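Local coordinates for topoisomerase I-like protein (Leishmania donovani, PDB 2B9S) that probably relaxes supercoiled DNA by transiently cutting and resealing one strand, as the large subunit of a heterodimeric type IB topoisomerase, at residues K248-K253 / V384-Y388; N389-L394 / E422-C427; V76-F81 / H169-K174. One frame throughout, in Å; residues are numbered along the deposited sequence.

In the fold
Contacts 1 and 2 share helix 384-400, one following the other along it, and their centres lie 12 Å apart. Contact 1 sets the first turn of that helix across helix 236-266; contact 2 sets the next turns against helix 411-427. They meet where Arg386 NH2 lies 2.9 Å from Cys427 O, probably a hydrogen bond, beside the vanadate, which is hydrogen-bonded by Arg386, Arg290 and His429 in a pocket also lined by Lys328. Contact 3 lies in the DNA-binding fragment, not the catalytic core, on the opposite side of the chain's centre, about 39 Å from contact 1 and 36 Å from contact 2 between centres; there His169 approaches the DNA backbone.

Contact 1: residues K248-K253 / V384-Y388; sequences KARKLK and VFRTY. With VO4 (vanadate ion), chain F.
Two helical segments of the type IB topoisomerase catalytic core cross nearly perpendicularly: the axes of 248-253 and 384-388 approach to 8.6 Å at a signed angle of -83°. Ala249 CA lies 4.7 Å from Tyr388 CA; a residue no larger than alanine lets the backbones come this close. Ala249 CB touches Thr387 CG2 at 3.7 Å and Tyr388 CB at 4.2 Å. One turn on, Leu252 (chi1 t, chi2 p) is the main bump. Its CD2 enters the hollow bounded by Val384, Phe385 and Tyr388, 4.0 Å from Val384 CG1 and 3.7 Å from Tyr388 CB, and sits over the Phe385 ring, 3.8 Å from the centroid, as a CH-pi contact. Leu252 CD1 reaches Phe385 CZ at 3.8 Å. In return Val384 (t) brings CG1 to 3.9 Å from Ala249 CA, and the Tyr388 ring (chi1 t) lies along the other helix, CE1 3.5 Å from Lys253 CA and CD1 3.6 Å from Ala249 O. No hydrogen bond crosses between the segments; apolar packing and the CH-pi contact hold them. The CA-CB bond of Arg386 points away from 248-253, and its guanidinium reaches the vanadate, NH2 donating to O1 at 2.8 Å, while NE bonds Tyr22 OH of the partner chain. The contact thus packs the start of helix 384-400 across helix 236-266, with helix 272-287 touching Phe385 through Ile284 and Asp285.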
loop_
_atom_site.group_PDB
_atom_site.type_symbol
_atom_site.label_atom_id
_atom_site.label_comp_id
_atom_site.label_asym_id
_atom_site.label_seq_id
_atom_site.Cartn_x
_atom_site.Cartn_y
_atom_site.Cartn_z
ATOM N N LYS D 248 -12.210 -7.929 14.786
ATOM C CA LYS D 248 -13.258 -6.899 14.626
ATOM C C LYS D 248 -14.208 -7.088 13.447
ATOM O O LYS D 248 -15.378 -6.734 13.551
ATOM C CB LYS D 248 -12.881 -5.415 14.910
ATOM C CG LYS D 248 -11.513 -4.911 14.639
ATOM C CD LYS D 248 -11.387 -3.491 15.255
ATOM C CE LYS D 248 -10.372 -2.614 14.504
ATOM N NZ LYS D 248 -10.256 -1.268 15.110
ATOM N N ALA D 249 -13.715 -7.639 12.342
ATOM C CA ALA D 249 -14.589 -7.992 11.212
ATOM C C ALA D 249 -15.678 -9.029 11.598
ATOM O O ALA D 249 -16.831 -8.917 11.151
ATOM C CB ALA D 249 -13.768 -8.481 10.019
ATOM N N ARG D 250 -15.279 -10.021 12.414
ATOM C CA ARG D 250 -16.160 -11.036 13.021
ATOM C C ARG D 250 -17.168 -10.430 13.998
ATOM O O ARG D 250 -18.309 -10.910 14.087
ATOM C CB ARG D 250 -15.346 -12.109 13.762
ATOM C CG ARG D 250 -14.514 -13.000 12.871
ATOM C CD ARG D 250 -13.709 -14.037 13.659
ATOM N NE ARG D 250 -14.488 -15.246 13.965
ATOM C CZ ARG D 250 -14.128 -16.204 14.825
ATOM N NH1 ARG D 250 -12.984 -16.136 15.496
ATOM N NH2 ARG D 250 -14.925 -17.245 15.021
ATOM N N LYS D 251 -16.750 -9.406 14.745
ATOM C CA LYS D 251 -17.657 -8.711 15.659
ATOM C C LYS D 251 -18.652 -7.844 14.902
ATOM O O LYS D 251 -19.794 -7.657 15.351
ATOM C CB LYS D 251 -16.892 -7.900 16.682
ATOM N N LEU D 252 -18.231 -7.319 13.749
ATOM C CA LEU D 252 -19.144 -6.596 12.844
ATOM C C LEU D 252 -20.235 -7.508 12.278
ATOM O O LEU D 252 -21.381 -7.090 12.138
ATOM C CB LEU D 252 -18.374 -5.921 11.698
ATOM C CG LEU D 252 -19.160 -5.216 10.582
ATOM C CD1 LEU D 252 -20.030 -4.085 11.130
ATOM C CD2 LEU D 252 -18.206 -4.710 9.518
ATOM N N LYS D 253 -19.872 -8.747 11.951
ATOM C CA LYS D 253 -20.818 -9.756 11.449
ATOM C C LYS D 253 -22.085 -9.852 12.299
ATOM O O LYS D 253 -23.193 -10.025 11.775
ATOM C CB LYS D 253 -20.125 -11.117 11.394
ATOM C CG LYS D 253 -20.951 -12.240 10.806
ATOM C CD LYS D 253 -20.395 -13.561 11.280
ATOM C CE LYS D 253 -21.428 -14.648 11.218
ATOM N NZ LYS D 253 -21.089 -15.667 12.259
ATOM N N VAL D 384 -13.230 -1.749 7.925
ATOM C CA VAL D 384 -13.634 -3.017 8.550
ATOM C C VAL D 384 -14.715 -3.747 7.735
ATOM O O VAL D 384 -14.721 -4.986 7.685
ATOM C CB VAL D 384 -14.079 -2.812 10.054
ATOM C CG1 VAL D 384 -14.462 -4.144 10.712
ATOM C CG2 VAL D 384 -12.985 -2.141 10.855
ATOM N N PHE D 385 -15.613 -2.989 7.094
ATOM C CA PHE D 385 -16.646 -3.572 6.222
ATOM C C PHE D 385 -16.046 -4.282 5.029
ATOM O O PHE D 385 -16.649 -5.189 4.429
ATOM C CB PHE D 385 -17.602 -2.492 5.717
ATOM C CG PHE D 385 -18.665 -2.110 6.708
ATOM C CD1 PHE D 385 -18.428 -1.109 7.642
ATOM C CD2 PHE D 385 -19.905 -2.764 6.703
ATOM C CE1 PHE D 385 -19.421 -0.744 8.564
ATOM C CE2 PHE D 385 -20.906 -2.417 7.615
ATOM C CZ PHE D 385 -20.669 -1.412 8.553
ATOM N N ARG D 386 -14.852 -3.853 4.669
ATOM C CA ARG D 386 -14.186 -4.376 3.498
ATOM C C ARG D 386 -13.556 -5.741 3.838
ATOM O O ARG D 386 -13.661 -6.698 3.059
ATOM C CB ARG D 386 -13.156 -3.344 3.026
ATOM C CG ARG D 386 -12.920 -3.332 1.575
ATOM C CD ARG D 386 -11.976 -2.167 1.200
ATOM N NE ARG D 386 -11.136 -2.563 0.081
ATOM C CZ ARG D 386 -11.519 -2.555 -1.185
ATOM N NH1 ARG D 386 -12.740 -2.148 -1.522
ATOM N NH2 ARG D 386 -10.664 -2.918 -2.124
ATOM N N THR D 387 -12.903 -5.798 5.003
ATOM C CA THR D 387 -12.422 -7.042 5.617
ATOM C C THR D 387 -13.574 -8.021 5.872
ATOM O O THR D 387 -13.456 -9.218 5.586
ATOM C CB THR D 387 -11.724 -6.766 6.981
ATOM O OG1 THR D 387 -10.741 -5.744 6.821
ATOM C CG2 THR D 387 -11.055 -8.024 7.526
ATOM N N TYR D 388 -14.663 -7.498 6.436
ATOM C CA TYR D 388 -15.883 -8.260 6.675
ATOM C C TYR D 388 -16.462 -8.839 5.379
ATOM O O TYR D 388 -16.783 -10.028 5.311
ATOM C CB TYR D 388 -16.929 -7.395 7.397
ATOM C CG TYR D 388 -18.334 -7.952 7.305
ATOM C CD1 TYR D 388 -18.757 -8.987 8.152
ATOM C CD2 TYR D 388 -19.228 -7.466 6.349
ATOM C CE1 TYR D 388 -20.033 -9.522 8.044
ATOM C CE2 TYR D 388 -20.506 -7.981 6.237
ATOM C CZ TYR D 388 -20.910 -9.006 7.085
ATOM O OH TYR D 388 -22.192 -9.512 6.972
HETATM V V VO4 F . -7.146 -2.401 -0.183
HETATM O O1 VO4 F . -7.969 -3.289 -1.431
HETATM O O2 VO4 F . -7.803 -0.913 0.498
#

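Contact 2: residues N389-L394 / E422-C427; sequences NASITL and EVAILC
Helical segments 389-394 and 422-427 run nearly antiparallel, at 152° with axes 9.5 Å apart, and Ala390 faces Val423 (CA to CA 5.5 Å). Asn389 comes first: Leu426 CD2 lies 3.8 Å from Asn389 CB and 3.6 Å from Asn389 O, while the amide ND2 is hydrogen-bonded to Asp285 O. Ala390, small enough for a close approach, sets CB 3.8 Å from Val423 CG1 and 4.3 Å from Cys427 SG. This antiparallel helix pair belongs to the catalytic core of the type IB topoisomerase; the nearest atoms of the Cys427 side chain and the bound vanadate are about 5 Å apart. Ser391 turns away, its OG hydrogen-bonded to Tyr22 O and Asp24 N of the partner subunit. Thr393, in the m rotamer, returns OG1 to Asn389 O at 2.6 Å, satisfying its hydroxyl within the helix and leaving OG1 3.7 Å from Leu426 CD2; its CG2 meets Val423 CG2 at 4.0 Å and Glu422 OE1 at 3.4 Å. Leu394 (t) extends CD1 to 4.2 Å from Val423 CG2.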
loop_
_atom_site.group_PDB
_atom_site.type_symbol
_atom_site.label_atom_id
_atom_site.label_comp_id
_atom_site.label_asym_id
_atom_site.label_seq_id
_atom_site.Cartn_x
_atom_site.Cartn_y
_atom_site.Cartn_z
ATOM N N ASN D 389 -16.587 -7.998 4.364
ATOM C CA ASN D 389 -17.142 -8.410 3.084
ATOM C C ASN D 389 -16.317 -9.462 2.367
ATOM O O ASN D 389 -16.874 -10.350 1.736
ATOM C CB ASN D 389 -17.336 -7.206 2.162
ATOM C CG ASN D 389 -18.671 -6.532 2.367
ATOM O OD1 ASN D 389 -19.715 -7.184 2.283
ATOM N ND2 ASN D 389 -18.654 -5.222 2.651
ATOM N N ALA D 390 -14.994 -9.341 2.433
ATOM C CA ALA D 390 -14.108 -10.270 1.744
ATOM C C ALA D 390 -14.161 -11.634 2.423
ATOM O O ALA D 390 -14.248 -12.670 1.761
ATOM C CB ALA D 390 -12.692 -9.733 1.722
ATOM N N SER D 391 -14.136 -11.608 3.753
ATOM C CA SER D 391 -14.099 -12.824 4.570
ATOM C C SER D 391 -15.434 -13.566 4.597
ATOM O O SER D 391 -15.464 -14.787 4.496
ATOM C CB SER D 391 -13.647 -12.494 5.987
ATOM O OG SER D 391 -12.252 -12.334 6.014
ATOM N N ILE D 392 -16.523 -12.822 4.726
ATOM C CA ILE D 392 -17.857 -13.399 4.744
ATOM C C ILE D 392 -18.258 -13.959 3.383
ATOM O O ILE D 392 -19.068 -14.873 3.309
ATOM C CB ILE D 392 -18.925 -12.406 5.302
ATOM C CG1 ILE D 392 -20.024 -13.153 6.086
ATOM C CG2 ILE D 392 -19.540 -11.544 4.182
ATOM C CD1 ILE D 392 -19.515 -14.149 7.153
ATOM N N THR D 393 -17.684 -13.412 2.318
ATOM C CA THR D 393 -17.928 -13.887 0.956
ATOM C C THR D 393 -17.297 -15.269 0.725
ATOM O O THR D 393 -17.864 -16.105 0.021
ATOM C CB THR D 393 -17.396 -12.871 -0.079
ATOM O OG1 THR D 393 -18.213 -11.696 -0.056
ATOM C CG2 THR D 393 -17.388 -13.444 -1.482
ATOM N N LEU D 394 -16.127 -15.508 1.315
ATOM C CA LEU D 394 -15.474 -16.811 1.187
ATOM C C LEU D 394 -16.178 -17.861 2.062
ATOM O O LEU D 394 -16.407 -18.993 1.630
ATOM C CB LEU D 394 -13.974 -16.727 1.514
ATOM C CG LEU D 394 -13.113 -17.906 1.034
ATOM C CD1 LEU D 394 -12.932 -17.862 -0.465
ATOM C CD2 LEU D 394 -11.752 -17.960 1.714
ATOM N N GLU D 422 -14.087 -14.510 -6.836
ATOM C CA GLU D 422 -15.281 -13.755 -6.462
ATOM C C GLU D 422 -14.966 -12.653 -5.429
ATOM O O GLU D 422 -15.501 -11.543 -5.513
ATOM C CB GLU D 422 -16.385 -14.674 -5.953
ATOM C CG GLU D 422 -17.781 -14.051 -6.095
ATOM C CD GLU D 422 -18.760 -14.498 -5.006
ATOM O OE1 GLU D 422 -18.367 -15.301 -4.123
ATOM O OE2 GLU D 422 -19.926 -14.033 -5.026
ATOM N N VAL D 423 -14.116 -12.990 -4.461
ATOM C CA VAL D 423 -13.589 -12.050 -3.463
ATOM C C VAL D 423 -12.814 -10.888 -4.120
ATOM O O VAL D 423 -13.056 -9.732 -3.799
ATOM C CB VAL D 423 -12.682 -12.791 -2.422
ATOM C CG1 VAL D 423 -12.105 -11.812 -1.383
ATOM C CG2 VAL D 423 -13.465 -13.927 -1.737
ATOM N N ALA D 424 -11.922 -11.210 -5.057
ATOM C CA ALA D 424 -11.114 -10.225 -5.762
ATOM C C ALA D 424 -11.938 -9.268 -6.637
ATOM O O ALA D 424 -11.600 -8.079 -6.750
ATOM C CB ALA D 424 -10.044 -10.927 -6.587
ATOM N N ILE D 425 -13.007 -9.779 -7.252
ATOM C CA ILE D 425 -13.942 -8.954 -8.048
ATOM C C ILE D 425 -14.699 -7.939 -7.182
ATOM O O ILE D 425 -14.787 -6.761 -7.544
ATOM C CB ILE D 425 -14.923 -9.824 -8.883
ATOM C CG1 ILE D 425 -14.231 -10.297 -10.161
ATOM C CG2 ILE D 425 -16.227 -9.059 -9.223
ATOM C CD1 ILE D 425 -14.885 -11.493 -10.821
ATOM N N LEU D 426 -15.212 -8.400 -6.039
ATOM C CA LEU D 426 -15.874 -7.553 -5.053
ATOM C C LEU D 426 -14.968 -6.400 -4.585
ATOM O O LEU D 426 -15.425 -5.256 -4.406
ATOM C CB LEU D 426 -16.311 -8.408 -3.851
ATOM C CG LEU D 426 -16.826 -7.700 -2.587
ATOM C CD1 LEU D 426 -18.288 -7.245 -2.725
ATOM C CD2 LEU D 426 -16.654 -8.564 -1.350
ATOM N N CYS D 427 -13.687 -6.720 -4.398
ATOM C CA CYS D 427 -12.673 -5.794 -3.909
ATOM C C CYS D 427 -12.093 -4.913 -5.009
ATOM O O CYS D 427 -11.490 -3.868 -4.726
ATOM C CB CYS D 427 -11.537 -6.580 -3.270
ATOM S SG CYS D 427 -11.925 -7.248 -1.668
#

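Contact 3: residues V76-F81 / H169-K174; sequences VFRRNF and HPLMGK. With nucleotides of chain C.
A tight loop of the DNA-binding fragment, made of two overlapping beta turns, is fastened here to one side of a helix. His169 to Met172 forms a type I turn and Leu171 to Lys174 a type II turn; segment 76-81 is helical. Phe77 faces Gly173 with CA atoms 4.1 Å apart, and Asn80 faces Lys174 at 4.8 Å. Asn80 (chi1 m) ties the two together: its amide ND2 donates to both Pro170 O and Met172 O, each at 2.7 Å, so one short side chain uses both its protons on carbonyls of the loop. Gly173 suits its place for two reasons. Its phi of 94° is that of the third position in a type II turn, and a CB would strike Phe77 O. Bare of side chain, it lays CA over the Phe77 ring, 3.6 Å from the centroid, in a CH-pi contact, and 3.5 Å from Phe77 O in a CA-H...O contact. Phe77 CA likewise approaches Met172 O at 3.3 Å. Apolar contacts fill the flank, with Val76 CG1 3.8 Å from Met172 CG and Phe77 CB 3.8 Å from Met172 SD. At the start of the loop, His169 ND1 accepts a weak hydrogen bond from Leu171 N (3.3 Å), and His169 CD2 closely approaches OP1 of DA14 of chain C, at 3.3 Å. Around the contact, Phe77 and Phe81 rest on helix 54-64 and on Leu162 of strand 161-162, while Gly173 and Lys174 make backbone hydrogen bonds with Phe163, just before strand 175-176.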
loop_
_atom_site.group_PDB
_atom_site.type_symbol
_atom_site.label_atom_id
_atom_site.label_comp_id
_atom_site.label_asym_id
_atom_site.label_seq_id
_atom_site.Cartn_x
_atom_site.Cartn_y
_atom_site.Cartn_z
ATOM N N VAL D 76 4.296 15.115 -18.293
ATOM C CA VAL D 76 4.361 15.533 -16.900
ATOM C C VAL D 76 5.638 14.984 -16.268
ATOM O O VAL D 76 6.315 15.685 -15.527
ATOM C CB VAL D 76 3.108 15.093 -16.102
ATOM C CG1 VAL D 76 3.260 15.451 -14.627
ATOM C CG2 VAL D 76 1.831 15.761 -16.689
ATOM N N PHE D 77 5.946 13.728 -16.587
ATOM C CA PHE D 77 7.134 13.060 -16.114
ATOM C C PHE D 77 8.401 13.798 -16.567
ATOM O O PHE D 77 9.277 14.084 -15.748
ATOM C CB PHE D 77 7.158 11.593 -16.584
ATOM C CG PHE D 77 8.299 10.798 -16.001
ATOM C CD1 PHE D 77 9.543 10.720 -16.667
ATOM C CD2 PHE D 77 8.152 10.142 -14.796
ATOM C CE1 PHE D 77 10.617 10.004 -16.119
ATOM C CE2 PHE D 77 9.222 9.417 -14.246
ATOM C CZ PHE D 77 10.456 9.357 -14.914
ATOM N N ARG D 78 8.451 14.114 -17.866
ATOM C CA ARG D 78 9.575 14.804 -18.506
ATOM C C ARG D 78 9.775 16.207 -17.958
ATOM O O ARG D 78 10.907 16.642 -17.716
ATOM C CB ARG D 78 9.354 14.884 -20.019
ATOM C CG ARG D 78 9.352 13.560 -20.717
ATOM C CD ARG D 78 8.912 13.710 -22.166
ATOM N NE ARG D 78 9.899 14.428 -22.977
ATOM C CZ ARG D 78 10.932 13.866 -23.607
ATOM N NH1 ARG D 78 11.153 12.553 -23.538
ATOM N NH2 ARG D 78 11.748 14.633 -24.320
ATOM N N ARG D 79 8.666 16.902 -17.760
ATOM C CA ARG D 79 8.679 18.229 -17.190
ATOM C C ARG D 79 9.197 18.223 -15.752
ATOM O O ARG D 79 10.023 19.052 -15.381
ATOM C CB ARG D 79 7.293 18.890 -17.293
ATOM C CG ARG D 79 6.975 19.859 -16.148
ATOM C CD ARG D 79 5.953 20.946 -16.496
ATOM N NE ARG D 79 4.901 20.480 -17.396
ATOM C CZ ARG D 79 3.803 19.825 -17.017
ATOM N NH1 ARG D 79 3.588 19.531 -15.735
ATOM N NH2 ARG D 79 2.922 19.455 -17.944
ATOM N N ASN D 80 8.723 17.293 -14.944
ATOM C CA ASN D 80 9.130 17.267 -13.541
ATOM C C ASN D 80 10.587 16.867 -13.362
ATOM O O ASN D 80 11.283 17.433 -12.533
ATOM C CB ASN D 80 8.221 16.355 -12.741
ATOM C CG ASN D 80 6.892 16.989 -12.444
ATOM O OD1 ASN D 80 6.809 18.196 -12.216
ATOM N ND2 ASN D 80 5.827 16.174 -12.445
ATOM N N PHE D 81 11.032 15.889 -14.145
ATOM C CA PHE D 81 12.455 15.541 -14.222
ATOM C C PHE D 81 13.338 16.752 -14.559
ATOM O O PHE D 81 14.328 17.006 -13.873
ATOM C CB PHE D 81 12.721 14.404 -15.225
ATOM C CG PHE D 81 14.142 14.417 -15.765
ATOM C CD1 PHE D 81 15.219 13.964 -14.966
ATOM C CD2 PHE D 81 14.418 14.961 -17.035
ATOM C CE1 PHE D 81 16.544 14.031 -15.437
ATOM C CE2 PHE D 81 15.712 15.028 -17.505
ATOM C CZ PHE D 81 16.785 14.553 -16.708
ATOM N N HIS D 169 -0.505 11.222 -11.841
ATOM C CA HIS D 169 0.144 11.911 -10.729
ATOM C C HIS D 169 0.887 13.162 -11.211
ATOM O O HIS D 169 1.771 13.056 -12.066
ATOM C CB HIS D 169 1.122 10.986 -9.994
ATOM C CG HIS D 169 1.273 11.322 -8.540
ATOM N ND1 HIS D 169 1.792 12.522 -8.101
ATOM C CD2 HIS D 169 0.934 10.634 -7.428
ATOM C CE1 HIS D 169 1.779 12.553 -6.780
ATOM N NE2 HIS D 169 1.271 11.415 -6.347
ATOM N N PRO D 170 0.546 14.346 -10.655
ATOM C CA PRO D 170 1.165 15.604 -11.114
ATOM C C PRO D 170 2.669 15.758 -10.799
ATOM O O PRO D 170 3.321 16.619 -11.410
ATOM C CB PRO D 170 0.339 16.715 -10.422
ATOM C CG PRO D 170 -0.653 16.044 -9.572
ATOM C CD PRO D 170 -0.416 14.567 -9.560
ATOM N N LEU D 171 3.200 14.917 -9.895
ATOM C CA LEU D 171 4.610 14.962 -9.486
ATOM C C LEU D 171 5.427 13.795 -10.059
ATOM O O LEU D 171 6.580 13.614 -9.676
ATOM C CB LEU D 171 4.765 15.021 -7.943
ATOM C CG LEU D 171 4.010 16.049 -7.056
ATOM C CD1 LEU D 171 4.429 15.977 -5.590
ATOM C CD2 LEU D 171 4.167 17.487 -7.559
ATOM N N MET D 172 4.859 12.988 -10.958
ATOM C CA MET D 172 5.652 11.920 -11.561
ATOM C C MET D 172 6.898 12.559 -12.246
ATOM O O MET D 172 6.795 13.646 -12.837
ATOM C CB MET D 172 4.829 11.091 -12.548
ATOM C CG MET D 172 4.341 11.875 -13.763
ATOM S SD MET D 172 3.760 10.807 -15.083
ATOM C CE MET D 172 2.334 10.033 -14.300
ATOM N N GLY D 173 8.059 11.915 -12.102
ATOM C CA GLY D 173 9.319 12.412 -12.671
ATOM C C GLY D 173 10.145 13.255 -11.723
ATOM O O GLY D 173 11.334 13.426 -11.938
ATOM N N LYS D 174 9.516 13.809 -10.689
ATOM C CA LYS D 174 10.228 14.592 -9.692
ATOM C C LYS D 174 11.303 13.768 -8.956
ATOM O O LYS D 174 11.121 12.560 -8.698
ATOM C CB LYS D 174 9.241 15.191 -8.699
ATOM C CG LYS D 174 9.860 16.146 -7.657
ATOM C CD LYS D 174 8.779 16.557 -6.718
ATOM C CE LYS D 174 9.028 17.919 -6.138
ATOM N NZ LYS D 174 9.736 17.846 -4.865
ATOM P P DA C 14 1.466 7.181 -5.586
ATOM O OP1 DA C 14 0.935 7.413 -6.940
ATOM O OP2 DA C 14 1.920 8.339 -4.821
ATOM O "O5'" DA C 14 0.457 6.319 -4.717
ATOM C "C5'" DA C 14 -0.464 5.388 -5.305
ATOM C "C4'" DA C 14 -1.483 5.030 -4.239
ATOM O "O4'" DA C 14 -0.829 4.451 -3.070
ATOM C "C3'" DA C 14 -2.221 6.232 -3.689
ATOM O "O3'" DA C 14 -3.576 5.855 -3.502
ATOM C "C2'" DA C 14 -1.516 6.518 -2.350
ATOM C "C1'" DA C 14 -1.230 5.098 -1.862
ATOM N N9 DA C 14 -0.213 4.959 -0.794
ATOM C C8 DA C 14 0.995 5.614 -0.656
ATOM N N7 DA C 14 1.707 5.259 0.416
ATOM C C5 DA C 14 0.888 4.312 1.036
ATOM C C6 DA C 14 1.024 3.523 2.209
ATOM N N6 DA C 14 2.067 3.555 3.048
ATOM N N1 DA C 14 0.023 2.680 2.530
ATOM C C2 DA C 14 -1.044 2.587 1.721
ATOM N N3 DA C 14 -1.274 3.271 0.589
ATOM C C4 DA C 14 -0.274 4.118 0.299
#